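Local coordinates for purine-binding protein BAB2_0673 (Brucella melitensis biovar Abortus, PDB 3S99) that binds adenine and probably other purines such as guanine, and may serve as the substrate-binding component of an ABC-type purine uptake system, at residues L89-S94 / S126-R131; G256-D261 / K272-W277; Y137-I142 / K231-A236; S237-I240 / T246-T249; N314-P319 / Q338-M343. All blocks are in the same frame, centred on the assembly; numbering follows the deposited sequence.

Interaction 1: L89-S94 / S126-R131; sequences LIFTTS and SAYNAR. With ADE (adenine), chain T.
Tyr-128 reaches from strand 125-130 past the intervening strand 112-116 to the end of strand 89-92, and its ring meets Phe-91 with the two side chains crossing at about a right angle. The touching atoms are CD1 of Phe-91 and CE1 of Tyr-128, 3.9 Å apart; CE1 lies in the plane of the phenylalanine ring, beyond its edge. The tyrosine takes up a first torsion of 67°, which sets CG between its own backbone N and carbonyl carbon and carries the ring toward Phe-91 and Thr-93. Thr-93 runs beside the tyrosine in the same sense, and its methyl CG2 packs 3.8 Å from Tyr-128 OH. That hydroxyl has its polar partner in Tyr-259 OH of helix 256-268, while Thr-93 OG1 pairs with Ile-32 O, so both buried oxygens are satisfied. One residue further on, Ser-94 faces the ligand instead: its OG stands 2.8 Å from adenine N3, close enough for a hydrogen bond, though the proton has another acceptor within reach. The loop at the C-terminal edge of this parallel sheet thus supplies Ser-94 to the adenine pocket, as in type I periplasmic binding proteins, whose ligand lies between two lobes.

Interaction 2: G256-D261 / K272-W277; sequences GPYYID and KSQNIW
Tyr-258 on helix 256-268 and Gln-274, just before strand 275-278, approach from opposite directions and meet at the phenol end of the tyrosine. Gln-274 NE2 lies at the ring edge, near its plane, and the amide is turned only 29° from the ring. The N-H points at Tyr-258 OH over 3.3 Å, a weak hydrogen bond with an angle of 151°. With CG anti to the backbone N (chi1 -179°), the buried tyrosine ring extends from the helix toward the strand. The hydroxyl is also hydrogen-bonded to Glu-114 OE1 of strand 112-116, so the phenol oxygen joins helix, sheet and glutamine. Apolar packing between the segments is slight: Ile-276 CD1 comes to 4.4 Å from Tyr-258 CE1, and the isoleucine rests on Tyr-128 as well. Toward solvent the contact opens out. There the exposed Asp-261, about one helical turn after Tyr-258, does not touch Gln-274 directly; a water bridges them, giving a proton to Asp-261 OD2 at 2.8 Å and accepting one from Gln-274 NE2 at 3.2 Å. The same amide nitrogen thus serves both the phenol and the water. Its bonds imply that the amide links helix and strand through two long polar contacts, with the firmer hold on the tyrosine probably coming from Glu-114, the phenol's stronger polar partner.

Interaction 3: Y137-I142 / K231-A236; sequences YVQGVI and KAFGQA
Helix 132-146 packs on the mixed sheet of the second lobe of this type I periplasmic-binding-protein fold, and at strand 231-236 the layer is filled by Phe-233 lying against Gln-139. Helix and strand segments run antiparallel, at 173°, with their axes 10.2 Å apart. The side chains of Gln-139 and Phe-233 are likewise antiparallel, the glutamine chain stretched across one face of the ring. Its CB sits over the ring centre, 3.7 Å from the centroid and 9° off the normal, a CH-pi contact, while the backbone O of Gln-139 lies 3.2 Å from CZ at the far end of the ring. Beyond CG the extended chain carries the amide back over the root of the phenylalanine, where OE1 comes within 3.4 Å of Phe-233 CB and the amide is tilted 26° from the ring. Ile-142, about one turn further along the helix, supplies the edge: its CG2, anti to the backbone N, lies near the ring plane at 3.9 Å from CE1 of Phe-233. Thr-249 of the neighbouring strand and Phe-170 of helix 161-175 also touch Phe-233, which is buried. The amide nitrogen is served by a water, which accepts from Gln-139 NE2 at 3.1 Å and lies 2.7 Å from Gly-234 O and 2.8 Å from Gln-235 OE1.

Interaction 4: S237-I240 / T246-T249; sequences SDMI and TQLT
Gln-247, at the start of strand 247-253, extends its side chain to the loop that follows strand 231-236 and uses both ends of its amide there. The nitrogen NE2 donates to Asp-238 OD1 over 2.7 Å, at a fairly straight 159°; the acceptor lies close to the amide plane, and the carboxylate is met on its syn side but 35° out of its own plane. The oxygen OE1 takes the backbone N-H of Met-239 at 2.9 Å, in the carbonyl plane and on a lone pair, though the angle at the hydrogen is only 131°. Two bonds to successive residues therefore fix the rotation of the amide. The reach is gained by a straight chain: CG is anti to the backbone N and CD continues the extension.

Asp-238 OD1 has a second donor, the backbone N of Ile-240, at 3.1 Å. This N-H arrives from the face of the carboxylate opposite to that used by Gln-247 NE2, so the oxygen is gripped on both sides. Ile-240 adds apolar contact, crossing the glutamine at about a right angle and bringing CD1 to 4.0 Å from Gln-247 CB. At the backbone, Gln-247 O is taken by Thr-291 OG1 and Asn-292 ND2. The bond from Ile-240 N to Asp-238 OD1 closes an Asx turn, here braced by a glutamine from the next strand within the connection between two parallel strands of the sheet.

Interaction 5: N314-P319 / Q338-M343; sequences NPFTGP and QTLLGM
A small hydrophobic core joins the loop after helix 295-310 to the short helix 337-341 near the C-terminus, and Phe-316 is its centre. The ring points from the loop toward segment 338-343, where Leu-340 and Met-343 meet it at different places. Leu-340 uses both methyls. Its CD1 makes the closest contact, 3.5 Å from Phe-316 CD2, whereas CD2 sits over one face, 4.2 Å from the ring centroid and 27° off the normal, in a CH-pi contact. Met-343 comes from the opposite direction to the phenylalanine. Its sulfur stands 5.0 Å from the centroid in an oblique Met-aromatic contact, and the bend at the end of the chain (chi3 -131°) carries the methyl CE to 3.9 Å from Phe-316 CE1.

Phe-316 is the centre of an inverse gamma turn, marked by a weak bond from Thr-317 N to Pro-315 O, and Thr-317 OG1 adds a 2.6 Å hydrogen bond to Asn-314 O. At the far segment Met-343 N bonds to Leu-340 O at 3.0 Å. Tyr-133 of helix 132-146 meets the phenylalanine ring with its plane at about 50°, Leu-172 of helix 161-175 also touches that ring, and Trp-328 of strand 327-329 packs against Leu-340 and Met-343. The contact lies away from the adenine site; it joins the C-terminal part of the chain to helices 132-146 and 161-175 by plain aromatic-aliphatic packing, with one CH-pi and one Met-aromatic contact on the same phenylalanine.

Overall arrangement
Interactions 1 and 2 share the parallel sheet of one lobe, with centres 8 Å apart; Asn-129 N and Ile-276 O, 2.9 Å apart, probably join their strands. Interactions 3 and 4 form a similar pair in the other lobe, centres 9 Å apart, linked through Ala-232 O and Leu-248 N at 2.9 Å. Interactions 1 and 3 have centres about 24 Å apart on opposite sides of the chain's centre, and adenine lies between the lobes. Interaction 1 touches the ligand through Ser-94, whereas the side chain of Gln-139 is about 12 Å from it. Interaction 5 touches both lobes: Leu-341 packs on Trp-277, and Pro-315 on Tyr-137.

Interaction 1: L89-S94 / S126-R131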
# COMPACT_ATOMS: atom_id res chain seq x y z
N LEU A 89 8.08 8.19 -20.73
CA LEU A 89 7.97 7.27 -19.60
C LEU A 89 6.76 7.72 -18.79
O LEU A 89 6.67 8.89 -18.41
CB LEU A 89 9.21 7.34 -18.75
CG LEU A 89 9.26 6.51 -17.47
CD1 LEU A 89 9.17 4.99 -17.75
CD2 LEU A 89 10.53 6.86 -16.71
N ILE A 90 5.81 6.82 -18.59
CA ILE A 90 4.56 7.16 -17.91
C ILE A 90 4.28 6.17 -16.77
O ILE A 90 4.21 4.95 -17.02
CB ILE A 90 3.39 7.11 -18.88
CG1 ILE A 90 3.57 8.12 -20.02
CG2 ILE A 90 2.00 7.35 -18.14
CD1 ILE A 90 2.40 8.11 -21.01
N PHE A 91 4.12 6.70 -15.56
CA PHE A 91 3.82 5.90 -14.37
C PHE A 91 2.33 6.01 -14.07
O PHE A 91 1.79 7.12 -13.91
CB PHE A 91 4.60 6.41 -13.16
CG PHE A 91 6.09 6.20 -13.26
CD1 PHE A 91 6.67 5.02 -12.75
CD2 PHE A 91 6.91 7.14 -13.82
CE1 PHE A 91 8.03 4.81 -12.85
CE2 PHE A 91 8.28 6.94 -13.90
CZ PHE A 91 8.83 5.77 -13.40
N THR A 92 1.65 4.87 -14.03
CA THR A 92 0.23 4.78 -13.73
C THR A 92 0.11 4.22 -12.32
O THR A 92 0.50 3.09 -12.06
CB THR A 92 -0.56 4.03 -14.82
OG1 THR A 92 -0.02 2.73 -15.02
CG2 THR A 92 -0.50 4.83 -16.15
N THR A 93 -0.31 5.07 -11.38
CA THR A 93 -0.01 4.82 -9.95
C THR A 93 -1.13 4.21 -9.11
O THR A 93 -1.17 4.37 -7.89
CB THR A 93 0.55 6.09 -9.26
OG1 THR A 93 -0.46 7.11 -9.22
CG2 THR A 93 1.80 6.64 -10.00
N SER A 94 -1.99 3.44 -9.73
CA SER A 94 -3.07 2.77 -9.02
C SER A 94 -3.43 1.47 -9.72
O SER A 94 -3.37 1.38 -10.93
CB SER A 94 -4.30 3.68 -8.95
OG SER A 94 -5.34 3.08 -8.20
N SER A 126 6.13 -2.24 -17.76
CA SER A 126 6.57 -2.87 -16.55
C SER A 126 5.49 -2.75 -15.49
O SER A 126 4.59 -1.91 -15.57
CB SER A 126 7.89 -2.24 -16.05
OG SER A 126 8.95 -2.52 -16.93
N ALA A 127 5.61 -3.61 -14.49
CA ALA A 127 4.69 -3.67 -13.37
C ALA A 127 5.52 -3.65 -12.12
O ALA A 127 6.40 -4.49 -11.91
CB ALA A 127 3.83 -4.98 -13.40
N TYR A 128 5.18 -2.73 -11.25
CA TYR A 128 5.92 -2.60 -10.03
C TYR A 128 4.99 -2.68 -8.84
O TYR A 128 4.10 -1.84 -8.65
CB TYR A 128 6.81 -1.35 -10.08
CG TYR A 128 6.08 0.01 -10.11
CD1 TYR A 128 5.58 0.54 -11.29
CD2 TYR A 128 5.91 0.76 -8.95
CE1 TYR A 128 4.94 1.77 -11.32
CE2 TYR A 128 5.27 1.97 -8.96
CZ TYR A 128 4.80 2.49 -10.16
OH TYR A 128 4.17 3.71 -10.19
N ASN A 129 5.20 -3.73 -8.04
CA ASN A 129 4.37 -4.03 -6.89
C ASN A 129 5.21 -4.05 -5.60
O ASN A 129 6.40 -4.34 -5.64
CB ASN A 129 3.67 -5.40 -7.14
CG ASN A 129 2.48 -5.62 -6.23
OD1 ASN A 129 2.08 -4.71 -5.51
ND2 ASN A 129 1.88 -6.84 -6.27
N ALA A 130 4.59 -3.68 -4.47
CA ALA A 130 5.27 -3.66 -3.17
C ALA A 130 4.58 -4.63 -2.25
O ALA A 130 3.36 -4.71 -2.25
CB ALA A 130 5.23 -2.26 -2.54
N ARG A 131 5.36 -5.35 -1.45
CA ARG A 131 4.79 -6.24 -0.44
C ARG A 131 4.32 -5.45 0.78
O ARG A 131 4.89 -5.59 1.88
CB ARG A 131 5.83 -7.28 0.00
CG ARG A 131 6.34 -8.16 -1.12
CD ARG A 131 7.20 -9.31 -0.60
NE ARG A 131 7.76 -10.07 -1.71
CZ ARG A 131 7.17 -11.09 -2.33
NH1 ARG A 131 6.01 -11.56 -1.93
NH2 ARG A 131 7.77 -11.67 -3.38
N9 ADE T . -3.56 0.74 -6.12
C8 ADE T . -2.98 -0.27 -5.38
N7 ADE T . -2.92 -0.03 -4.09
C5 ADE T . -3.51 1.23 -4.04
C6 ADE T . -3.74 2.03 -2.96
N6 ADE T . -3.33 1.57 -1.77
N1 ADE T . -4.34 3.25 -3.17
C2 ADE T . -4.69 3.59 -4.42
N3 ADE T . -4.52 2.90 -5.54
C4 ADE T . -3.92 1.73 -5.26

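Interaction 2: G256-D261 / K272-W277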
# COMPACT_ATOMS: atom_id res chain seq x y z
N GLY A 256 10.74 6.53 -4.66
CA GLY A 256 11.70 7.45 -5.29
C GLY A 256 12.90 6.80 -5.96
O GLY A 256 13.19 7.08 -7.11
N PRO A 257 13.61 5.92 -5.23
CA PRO A 257 14.75 5.25 -5.86
C PRO A 257 14.35 4.45 -7.09
O PRO A 257 15.08 4.44 -8.07
CB PRO A 257 15.29 4.36 -4.73
CG PRO A 257 14.93 5.17 -3.43
CD PRO A 257 13.55 5.70 -3.77
N TYR A 258 13.18 3.82 -7.06
CA TYR A 258 12.70 3.05 -8.20
C TYR A 258 12.42 3.97 -9.39
O TYR A 258 12.86 3.71 -10.53
CB TYR A 258 11.43 2.25 -7.81
CG TYR A 258 10.91 1.42 -8.98
CD1 TYR A 258 11.58 0.27 -9.38
CD2 TYR A 258 9.79 1.81 -9.70
CE1 TYR A 258 11.17 -0.48 -10.46
CE2 TYR A 258 9.36 1.04 -10.81
CZ TYR A 258 10.06 -0.09 -11.18
OH TYR A 258 9.68 -0.88 -12.24
N TYR A 259 11.75 5.09 -9.14
CA TYR A 259 11.44 6.04 -10.21
C TYR A 259 12.72 6.61 -10.83
O TYR A 259 12.83 6.76 -12.03
CB TYR A 259 10.55 7.17 -9.68
CG TYR A 259 9.12 6.74 -9.33
CD1 TYR A 259 8.66 5.45 -9.63
CD2 TYR A 259 8.23 7.62 -8.75
CE1 TYR A 259 7.37 5.06 -9.34
CE2 TYR A 259 6.91 7.23 -8.45
CZ TYR A 259 6.50 5.96 -8.76
OH TYR A 259 5.22 5.57 -8.49
N ILE A 260 13.69 6.92 -10.00
CA ILE A 260 14.97 7.43 -10.51
C ILE A 260 15.64 6.35 -11.37
O ILE A 260 16.08 6.64 -12.47
CB ILE A 260 15.86 7.90 -9.34
CG1 ILE A 260 15.27 9.18 -8.73
CG2 ILE A 260 17.33 8.12 -9.82
CD1 ILE A 260 15.70 9.48 -7.31
N ASP A 261 15.71 5.11 -10.88
CA ASP A 261 16.38 4.03 -11.63
C ASP A 261 15.77 3.82 -13.03
O ASP A 261 16.47 3.78 -14.02
CB ASP A 261 16.35 2.71 -10.83
CG ASP A 261 16.97 1.54 -11.61
OD1 ASP A 261 18.18 1.58 -11.85
OD2 ASP A 261 16.22 0.60 -12.00
N LYS A 272 14.10 -2.07 -19.99
CA LYS A 272 13.42 -3.25 -20.48
C LYS A 272 12.27 -3.61 -19.54
O LYS A 272 12.34 -3.42 -18.30
CB LYS A 272 14.43 -4.39 -20.57
CG LYS A 272 15.54 -4.20 -21.62
CD LYS A 272 16.61 -5.35 -21.60
CE LYS A 272 17.55 -5.20 -20.41
NZ LYS A 272 18.40 -3.95 -20.58
N SER A 273 11.23 -4.21 -20.14
CA SER A 273 10.03 -4.65 -19.42
C SER A 273 10.37 -5.66 -18.34
O SER A 273 11.20 -6.55 -18.55
CB SER A 273 9.05 -5.28 -20.43
OG SER A 273 7.95 -5.92 -19.81
N GLN A 274 9.75 -5.48 -17.17
CA GLN A 274 9.95 -6.33 -16.01
C GLN A 274 8.71 -6.25 -15.12
O GLN A 274 8.00 -5.22 -15.07
CB GLN A 274 11.18 -5.87 -15.19
CG GLN A 274 11.00 -4.48 -14.52
CD GLN A 274 12.26 -4.01 -13.84
OE1 GLN A 274 13.34 -4.46 -14.15
NE2 GLN A 274 12.13 -3.05 -12.94
N ASN A 275 8.47 -7.35 -14.43
CA ASN A 275 7.44 -7.48 -13.40
C ASN A 275 8.17 -7.78 -12.07
O ASN A 275 8.90 -8.79 -11.95
CB ASN A 275 6.48 -8.61 -13.81
CG ASN A 275 5.56 -9.08 -12.70
OD1 ASN A 275 5.89 -9.03 -11.51
ND2 ASN A 275 4.39 -9.58 -13.09
N ILE A 276 7.97 -6.91 -11.09
CA ILE A 276 8.66 -7.04 -9.81
C ILE A 276 7.68 -6.92 -8.64
O ILE A 276 6.68 -6.17 -8.70
CB ILE A 276 9.84 -6.00 -9.68
CG1 ILE A 276 9.35 -4.55 -9.80
CG2 ILE A 276 10.88 -6.24 -10.75
CD1 ILE A 276 9.20 -3.85 -8.50
N TRP A 277 7.97 -7.65 -7.58
CA TRP A 277 7.21 -7.52 -6.37
C TRP A 277 8.21 -7.51 -5.26
O TRP A 277 8.84 -8.54 -4.95
CB TRP A 277 6.21 -8.67 -6.22
CG TRP A 277 5.16 -8.42 -5.16
CD1 TRP A 277 4.89 -7.25 -4.52
CD2 TRP A 277 4.21 -9.37 -4.68
NE1 TRP A 277 3.83 -7.41 -3.66
CE2 TRP A 277 3.38 -8.70 -3.74
CE3 TRP A 277 3.97 -10.72 -4.96
CZ2 TRP A 277 2.33 -9.34 -3.07
CZ3 TRP A 277 2.88 -11.36 -4.28
CH2 TRP A 277 2.11 -10.66 -3.33
O HOH W 1 14.59 -1.65 -11.54

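Interaction 3: Y137-I142 / K231-A236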
# COMPACT_ATOMS: atom_id res chain seq x y z
N TYR A 137 2.12 -6.72 8.98
CA TYR A 137 2.40 -7.72 10.00
C TYR A 137 2.96 -7.05 11.23
O TYR A 137 2.48 -7.29 12.33
CB TYR A 137 3.35 -8.78 9.47
CG TYR A 137 3.54 -9.93 10.40
CD1 TYR A 137 4.59 -9.93 11.32
CD2 TYR A 137 2.69 -11.04 10.37
CE1 TYR A 137 4.79 -10.98 12.16
CE2 TYR A 137 2.90 -12.11 11.19
CZ TYR A 137 3.94 -12.07 12.09
OH TYR A 137 4.14 -13.11 12.93
N VAL A 138 3.94 -6.17 11.04
CA VAL A 138 4.48 -5.37 12.09
C VAL A 138 3.40 -4.56 12.81
O VAL A 138 3.37 -4.51 14.03
CB VAL A 138 5.54 -4.37 11.57
CG1 VAL A 138 6.19 -3.70 12.73
CG2 VAL A 138 6.57 -5.08 10.69
N GLN A 139 2.49 -3.92 12.05
CA GLN A 139 1.43 -3.17 12.69
C GLN A 139 0.53 -4.06 13.52
O GLN A 139 -0.02 -3.63 14.54
CB GLN A 139 0.63 -2.34 11.64
CG GLN A 139 1.53 -1.33 10.95
CD GLN A 139 0.88 -0.34 9.99
OE1 GLN A 139 1.45 0.72 9.77
NE2 GLN A 139 -0.27 -0.69 9.40
N GLY A 140 0.31 -5.29 13.08
CA GLY A 140 -0.56 -6.21 13.80
C GLY A 140 0.07 -6.57 15.14
O GLY A 140 -0.60 -6.60 16.18
N VAL A 141 1.38 -6.83 15.11
CA VAL A 141 2.13 -7.10 16.34
C VAL A 141 1.94 -5.93 17.31
O VAL A 141 1.62 -6.13 18.48
CB VAL A 141 3.61 -7.34 16.05
CG1 VAL A 141 4.41 -7.40 17.36
CG2 VAL A 141 3.79 -8.64 15.23
N ILE A 142 2.13 -4.71 16.81
CA ILE A 142 2.02 -3.52 17.65
C ILE A 142 0.60 -3.39 18.18
O ILE A 142 0.41 -3.13 19.36
CB ILE A 142 2.40 -2.22 16.88
CG1 ILE A 142 3.91 -2.23 16.49
CG2 ILE A 142 2.10 -1.01 17.72
CD1 ILE A 142 4.26 -1.30 15.28
N LYS A 231 -5.41 5.58 19.03
CA LYS A 231 -4.14 5.36 18.37
C LYS A 231 -4.36 4.65 17.02
O LYS A 231 -5.31 3.88 16.84
CB LYS A 231 -3.18 4.60 19.31
CG LYS A 231 -2.81 5.46 20.55
CD LYS A 231 -1.57 4.97 21.29
CE LYS A 231 -1.11 5.94 22.44
NZ LYS A 231 -0.06 5.33 23.37
N ALA A 232 -3.50 4.96 16.07
CA ALA A 232 -3.75 4.56 14.67
C ALA A 232 -2.46 4.34 13.89
O ALA A 232 -1.37 4.72 14.34
CB ALA A 232 -4.61 5.65 13.99
N PHE A 233 -2.57 3.72 12.73
CA PHE A 233 -1.41 3.60 11.82
C PHE A 233 -1.61 4.48 10.59
O PHE A 233 -2.68 4.51 10.01
CB PHE A 233 -1.20 2.13 11.43
CG PHE A 233 -0.99 1.20 12.63
CD1 PHE A 233 0.25 1.10 13.24
CD2 PHE A 233 -2.05 0.46 13.15
CE1 PHE A 233 0.46 0.25 14.37
CE2 PHE A 233 -1.86 -0.40 14.24
CZ PHE A 233 -0.63 -0.49 14.86
N GLY A 234 -0.56 5.19 10.19
CA GLY A 234 -0.57 5.87 8.91
C GLY A 234 -0.42 4.91 7.76
O GLY A 234 0.05 3.78 7.92
N GLN A 235 -0.78 5.39 6.57
CA GLN A 235 -0.83 4.58 5.38
C GLN A 235 -0.11 5.27 4.24
O GLN A 235 -0.45 6.40 3.92
CB GLN A 235 -2.30 4.40 4.97
CG GLN A 235 -2.59 3.66 3.64
CD GLN A 235 -2.12 2.23 3.57
OE1 GLN A 235 -1.51 1.66 4.52
NE2 GLN A 235 -2.41 1.60 2.42
N ALA A 236 0.86 4.58 3.65
CA ALA A 236 1.58 5.02 2.47
C ALA A 236 2.65 6.02 2.85
O ALA A 236 3.81 5.92 2.39
CB ALA A 236 0.61 5.65 1.42
O HOH W 2 -1.00 1.37 7.26

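Interaction 4: S237-I240 / T246-T249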
# COMPACT_ATOMS: atom_id res chain seq x y z
N SER A 237 2.22 7.03 3.61
CA SER A 237 3.08 8.10 4.10
C SER A 237 3.16 8.07 5.60
O SER A 237 2.24 7.59 6.26
CB SER A 237 2.46 9.45 3.72
OG SER A 237 3.47 10.46 3.81
N ASP A 238 4.24 8.64 6.14
CA ASP A 238 4.31 8.90 7.58
C ASP A 238 3.35 10.04 7.87
O ASP A 238 3.61 11.16 7.48
CB ASP A 238 5.75 9.22 8.03
CG ASP A 238 5.86 9.41 9.55
OD1 ASP A 238 4.80 9.41 10.23
OD2 ASP A 238 7.01 9.58 10.05
N MET A 239 2.24 9.74 8.56
CA MET A 239 1.18 10.72 8.85
C MET A 239 1.25 11.31 10.24
O MET A 239 0.25 11.83 10.75
CB MET A 239 -0.20 10.08 8.65
CG MET A 239 -0.47 9.60 7.25
SD MET A 239 -2.10 8.79 7.11
CE MET A 239 -2.28 8.84 5.32
N ILE A 240 2.44 11.25 10.85
CA ILE A 240 2.64 11.71 12.22
C ILE A 240 2.15 13.16 12.43
O ILE A 240 1.52 13.43 13.47
CB ILE A 240 4.13 11.58 12.65
CG1 ILE A 240 4.33 11.83 14.16
CG2 ILE A 240 5.03 12.53 11.83
CD1 ILE A 240 3.81 10.75 15.08
N THR A 246 -0.73 10.20 18.55
CA THR A 246 -1.50 8.95 18.43
C THR A 246 -1.09 8.03 17.29
O THR A 246 -1.44 6.84 17.32
CB THR A 246 -3.01 9.22 18.34
OG1 THR A 246 -3.27 10.14 17.29
CG2 THR A 246 -3.55 9.76 19.68
N GLN A 247 -0.33 8.51 16.30
CA GLN A 247 0.21 7.58 15.32
C GLN A 247 1.25 6.69 15.97
O GLN A 247 2.17 7.18 16.63
CB GLN A 247 0.80 8.25 14.08
CG GLN A 247 1.19 7.18 13.00
CD GLN A 247 1.93 7.76 11.81
OE1 GLN A 247 1.32 8.04 10.78
NE2 GLN A 247 3.25 7.93 11.94
N LEU A 248 1.12 5.39 15.76
CA LEU A 248 2.07 4.40 16.31
C LEU A 248 3.23 4.17 15.34
O LEU A 248 4.38 4.08 15.74
CB LEU A 248 1.34 3.10 16.56
CG LEU A 248 0.24 3.17 17.63
CD1 LEU A 248 -0.76 2.03 17.51
CD2 LEU A 248 0.85 3.19 19.04
N THR A 249 2.91 4.08 14.06
CA THR A 249 3.87 4.00 12.98
C THR A 249 3.05 4.02 11.69
O THR A 249 1.84 4.29 11.72
CB THR A 249 4.77 2.71 13.04
OG1 THR A 249 5.74 2.73 11.99
CG2 THR A 249 3.94 1.42 12.95

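Interaction 5: N314-P319 / Q338-M343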
# COMPACT_ATOMS: atom_id res chain seq x y z
N ASN A 314 8.41 -14.53 7.03
CA ASN A 314 7.40 -14.29 6.03
C ASN A 314 6.05 -14.47 6.70
O ASN A 314 5.68 -15.58 7.06
CB ASN A 314 7.57 -15.24 4.85
CG ASN A 314 8.87 -14.99 4.09
OD1 ASN A 314 9.79 -15.81 4.12
ND2 ASN A 314 8.95 -13.85 3.43
N PRO A 315 5.32 -13.36 6.87
CA PRO A 315 3.99 -13.35 7.46
C PRO A 315 3.13 -14.52 7.03
O PRO A 315 2.49 -15.13 7.89
CB PRO A 315 3.39 -12.03 6.93
CG PRO A 315 4.53 -11.13 6.85
CD PRO A 315 5.69 -12.01 6.39
N PHE A 316 3.11 -14.86 5.74
CA PHE A 316 2.31 -15.99 5.28
C PHE A 316 3.07 -17.31 5.30
O PHE A 316 3.39 -17.87 4.26
CB PHE A 316 1.75 -15.70 3.91
CG PHE A 316 0.83 -14.49 3.89
CD1 PHE A 316 -0.36 -14.49 4.63
CD2 PHE A 316 1.15 -13.36 3.17
CE1 PHE A 316 -1.18 -13.41 4.61
CE2 PHE A 316 0.31 -12.26 3.15
CZ PHE A 316 -0.86 -12.30 3.87
N THR A 317 3.33 -17.78 6.52
CA THR A 317 4.01 -19.06 6.78
C THR A 317 3.18 -19.82 7.81
O THR A 317 2.88 -19.28 8.87
CB THR A 317 5.42 -18.83 7.37
OG1 THR A 317 6.17 -18.02 6.46
CG2 THR A 317 6.17 -20.19 7.62
N GLY A 318 2.82 -21.05 7.48
CA GLY A 318 1.96 -21.87 8.33
C GLY A 318 2.51 -22.20 9.71
O GLY A 318 3.68 -21.92 10.01
N PRO A 319 1.68 -22.77 10.59
CA PRO A 319 0.31 -23.24 10.32
C PRO A 319 -0.66 -22.07 10.21
O PRO A 319 -0.57 -21.15 11.02
CB PRO A 319 0.00 -24.09 11.56
CG PRO A 319 0.77 -23.45 12.65
CD PRO A 319 2.01 -22.87 12.03
N GLN A 338 1.91 -16.52 -6.17
CA GLN A 338 0.73 -16.61 -7.02
C GLN A 338 -0.58 -16.72 -6.20
O GLN A 338 -1.60 -16.16 -6.59
CB GLN A 338 0.84 -17.78 -7.98
CG GLN A 338 -0.24 -17.84 -9.03
CD GLN A 338 -0.04 -19.02 -9.96
OE1 GLN A 338 0.45 -18.87 -11.07
NE2 GLN A 338 -0.40 -20.21 -9.49
N THR A 339 -0.54 -17.41 -5.07
CA THR A 339 -1.73 -17.50 -4.20
C THR A 339 -2.07 -16.12 -3.61
O THR A 339 -3.23 -15.70 -3.61
CB THR A 339 -1.52 -18.51 -3.08
OG1 THR A 339 -1.22 -19.77 -3.67
CG2 THR A 339 -2.79 -18.66 -2.19
N LEU A 340 -1.05 -15.40 -3.16
CA LEU A 340 -1.26 -14.07 -2.59
C LEU A 340 -1.89 -13.12 -3.62
O LEU A 340 -2.77 -12.32 -3.28
CB LEU A 340 0.04 -13.47 -2.04
CG LEU A 340 0.82 -14.30 -1.00
CD1 LEU A 340 1.89 -13.45 -0.30
CD2 LEU A 340 -0.14 -14.96 0.02
N LEU A 341 -1.46 -13.24 -4.87
CA LEU A 341 -1.81 -12.25 -5.89
C LEU A 341 -3.26 -12.38 -6.30
O LEU A 341 -3.87 -11.44 -6.84
CB LEU A 341 -0.89 -12.39 -7.12
CG LEU A 341 0.50 -11.77 -7.01
CD1 LEU A 341 1.25 -11.93 -8.33
CD2 LEU A 341 0.41 -10.28 -6.66
N GLY A 342 -3.82 -13.56 -6.07
CA GLY A 342 -5.25 -13.77 -6.29
C GLY A 342 -6.03 -13.91 -5.00
O GLY A 342 -7.18 -14.33 -5.05
N MET A 343 -5.44 -13.55 -3.85
CA MET A 343 -6.04 -13.84 -2.53
C MET A 343 -7.47 -13.32 -2.39
O MET A 343 -7.72 -12.11 -2.50
CB MET A 343 -5.17 -13.29 -1.39
CG MET A 343 -5.47 -13.89 0.00
SD MET A 343 -4.27 -13.27 1.18
CE MET A 343 -3.75 -14.77 1.98